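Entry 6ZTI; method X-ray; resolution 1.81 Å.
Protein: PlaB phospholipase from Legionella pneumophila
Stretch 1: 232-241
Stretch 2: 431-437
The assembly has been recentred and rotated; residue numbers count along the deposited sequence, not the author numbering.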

# COMPACT_ATOMS: atom_id res chain seq x y z
N LEU B 232 1.21 -28.58 -18.71
CA LEU B 232 0.22 -27.93 -17.86
C LEU B 232 -0.61 -29.03 -17.21
O LEU B 232 -1.27 -29.81 -17.90
CB LEU B 232 -0.67 -26.98 -18.66
CG LEU B 232 -1.93 -26.49 -17.95
CD1 LEU B 232 -1.58 -25.77 -16.68
CD2 LEU B 232 -2.74 -25.59 -18.87
N LEU B 233 -0.55 -29.11 -15.88
CA LEU B 233 -1.29 -30.09 -15.09
C LEU B 233 -2.44 -29.36 -14.42
O LEU B 233 -2.22 -28.40 -13.67
CB LEU B 233 -0.39 -30.75 -14.05
CG LEU B 233 -1.03 -31.60 -12.94
CD1 LEU B 233 -1.62 -32.89 -13.47
CD2 LEU B 233 0.01 -31.91 -11.90
N LYS B 234 -3.66 -29.81 -14.71
CA LYS B 234 -4.86 -29.27 -14.08
C LYS B 234 -5.35 -30.27 -13.04
O LYS B 234 -5.62 -31.44 -13.37
CB LYS B 234 -5.95 -29.01 -15.11
CG LYS B 234 -5.65 -27.91 -16.10
CD LYS B 234 -6.86 -27.71 -17.02
CE LYS B 234 -6.59 -26.70 -18.12
NZ LYS B 234 -6.43 -25.32 -17.60
N LEU B 235 -5.48 -29.81 -11.80
CA LEU B 235 -6.01 -30.58 -10.68
C LEU B 235 -7.27 -29.89 -10.20
O LEU B 235 -7.21 -28.78 -9.65
CB LEU B 235 -5.01 -30.68 -9.53
CG LEU B 235 -3.61 -31.17 -9.87
CD1 LEU B 235 -2.76 -31.15 -8.61
CD2 LEU B 235 -3.66 -32.56 -10.49
N HIS B 236 -8.41 -30.55 -10.39
CA HIS B 236 -9.72 -29.99 -10.08
C HIS B 236 -10.36 -30.80 -8.97
O HIS B 236 -10.47 -32.03 -9.08
CB HIS B 236 -10.61 -29.97 -11.31
CG HIS B 236 -10.24 -28.90 -12.30
ND1 HIS B 236 -11.03 -28.57 -13.37
CD2 HIS B 236 -9.15 -28.10 -12.37
CE1 HIS B 236 -10.44 -27.60 -14.06
NE2 HIS B 236 -9.30 -27.30 -13.47
N GLN B 237 -10.80 -30.11 -7.93
CA GLN B 237 -11.36 -30.74 -6.76
C GLN B 237 -12.82 -31.07 -7.00
O GLN B 237 -13.58 -30.26 -7.54
CB GLN B 237 -11.23 -29.82 -5.55
CG GLN B 237 -11.66 -30.43 -4.23
CD GLN B 237 -11.36 -29.51 -3.06
OE1 GLN B 237 -11.81 -28.37 -3.03
NE2 GLN B 237 -10.59 -30.01 -2.11
N GLU B 238 -13.20 -32.28 -6.61
CA GLU B 238 -14.58 -32.73 -6.68
C GLU B 238 -14.97 -33.29 -5.33
O GLU B 238 -14.12 -33.58 -4.48
CB GLU B 238 -14.74 -33.79 -7.78
CG GLU B 238 -15.98 -33.60 -8.64
CD GLU B 238 -15.88 -32.40 -9.55
OE1 GLU B 238 -16.79 -31.56 -9.51
OE2 GLU B 238 -14.88 -32.30 -10.30
N GLY B 239 -16.28 -33.42 -5.11
CA GLY B 239 -16.79 -34.02 -3.90
C GLY B 239 -17.89 -33.24 -3.21
O GLY B 239 -17.80 -32.01 -3.06
N ASP B 240 -18.95 -33.93 -2.79
CA ASP B 240 -20.01 -33.30 -2.02
C ASP B 240 -19.60 -33.23 -0.56
O ASP B 240 -18.43 -32.97 -0.25
CB ASP B 240 -21.32 -34.06 -2.19
N ASN B 241 -20.54 -33.44 0.35
CA ASN B 241 -20.20 -33.70 1.74
C ASN B 241 -19.70 -35.13 1.86
O ASN B 241 -20.34 -36.06 1.34
CB ASN B 241 -21.41 -33.47 2.65
N TYR B 431 -12.97 -23.63 2.12
CA TYR B 431 -12.36 -24.56 1.18
C TYR B 431 -11.89 -25.80 1.92
O TYR B 431 -11.36 -25.72 3.03
CB TYR B 431 -11.15 -23.92 0.46
CG TYR B 431 -11.51 -22.72 -0.35
CD1 TYR B 431 -12.01 -22.85 -1.63
CD2 TYR B 431 -11.37 -21.45 0.18
CE1 TYR B 431 -12.36 -21.74 -2.38
CE2 TYR B 431 -11.72 -20.35 -0.55
CZ TYR B 431 -12.22 -20.50 -1.83
OH TYR B 431 -12.56 -19.38 -2.56
N ARG B 432 -12.08 -26.95 1.27
CA ARG B 432 -11.59 -28.23 1.78
C ARG B 432 -10.20 -28.49 1.23
O ARG B 432 -9.91 -28.20 0.07
CB ARG B 432 -12.54 -29.36 1.37
CG ARG B 432 -12.35 -30.63 2.14
CD ARG B 432 -13.36 -31.68 1.72
NE ARG B 432 -14.49 -31.78 2.65
CZ ARG B 432 -15.57 -32.52 2.43
NH1 ARG B 432 -15.69 -33.23 1.31
NH2 ARG B 432 -16.54 -32.55 3.33
N LEU B 433 -9.34 -29.04 2.08
CA LEU B 433 -7.97 -29.40 1.69
C LEU B 433 -7.96 -30.27 0.44
O LEU B 433 -8.85 -31.10 0.23
CB LEU B 433 -7.32 -30.10 2.88
CG LEU B 433 -5.96 -30.75 2.86
CD1 LEU B 433 -5.55 -31.01 4.31
CD2 LEU B 433 -5.99 -32.04 2.08
N LEU B 434 -6.95 -30.09 -0.41
CA LEU B 434 -6.75 -30.93 -1.58
C LEU B 434 -5.43 -31.67 -1.44
O LEU B 434 -4.42 -31.07 -1.07
CB LEU B 434 -6.77 -30.12 -2.87
CG LEU B 434 -6.53 -30.88 -4.16
CD1 LEU B 434 -7.31 -30.26 -5.30
CD2 LEU B 434 -5.08 -30.93 -4.52
N ASP B 435 -5.45 -32.97 -1.75
CA ASP B 435 -4.27 -33.84 -1.76
C ASP B 435 -4.15 -34.46 -3.14
O ASP B 435 -5.13 -35.02 -3.65
CB ASP B 435 -4.40 -34.95 -0.73
CG ASP B 435 -4.25 -34.46 0.67
OD1 ASP B 435 -3.31 -33.68 0.91
OD2 ASP B 435 -5.07 -34.86 1.52
N PHE B 436 -2.97 -34.38 -3.73
CA PHE B 436 -2.69 -35.02 -4.99
C PHE B 436 -1.52 -35.96 -4.80
O PHE B 436 -0.47 -35.56 -4.28
CB PHE B 436 -2.40 -33.98 -6.06
CG PHE B 436 -1.88 -34.55 -7.35
CD1 PHE B 436 -2.67 -35.37 -8.13
CD2 PHE B 436 -0.60 -34.25 -7.78
CE1 PHE B 436 -2.20 -35.88 -9.32
CE2 PHE B 436 -0.13 -34.77 -8.96
CZ PHE B 436 -0.93 -35.58 -9.73
N HIS B 437 -1.71 -37.22 -5.19
CA HIS B 437 -0.69 -38.24 -5.04
C HIS B 437 -0.18 -38.64 -6.41
O HIS B 437 -0.97 -39.02 -7.29
CB HIS B 437 -1.23 -39.46 -4.29
CG HIS B 437 -1.55 -39.18 -2.86
ND1 HIS B 437 -2.27 -40.04 -2.07
CD2 HIS B 437 -1.23 -38.12 -2.07
CE1 HIS B 437 -2.39 -39.53 -0.85
NE2 HIS B 437 -1.77 -38.37 -0.83
O HOH W 1 -13.19 -27.22 -1.19

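This is a side-chain-mediated packing of two strands and the loop residues that flank them, the strands' N-to-C directions lying 130° apart, greasy at one end and polar at the other. The strand axes come no closer than 8.6 Å, so side chains must fill the gap. Alternation along strand 232-238 supplies them: Leu233, Leu235 and Gln237 point toward the other stretch, while His236 points away; opposite them, Leu434 and Phe436 point toward and Asp435 away.

At the apolar end Leu235 lies over one face of the Phe436 ring. Leu235 CD1 sits 3.7 Å from Phe436 CG, and Leu235 CD2 stands over the ring centroid in a CH-pi contact. Leu233 CD2 adds an apolar contact at 4.1 Å from Phe436 CE2.

Gln237, extended with chi1 and chi2 both t, presents its amide to the backbone of Arg432 and also bonds elsewhere in the structure. Gln237 NE2 donates to Arg432 O at 2.9 Å, nearly linear at 174°; Leu433 O is also near, but at a poor angle. OE1 accepts from a water that in turn accepts from Arg432 N, so one side chain addresses both the carbonyl and the amide of Arg432, one directly and one through water. Gln237 NE2 also lies 3.9 Å from Leu434 CB.

Beyond the strand, Arg432 NH1 reaches Asp240 O at 3.2 Å, a weak hydrogen bond to a poorly ordered residue.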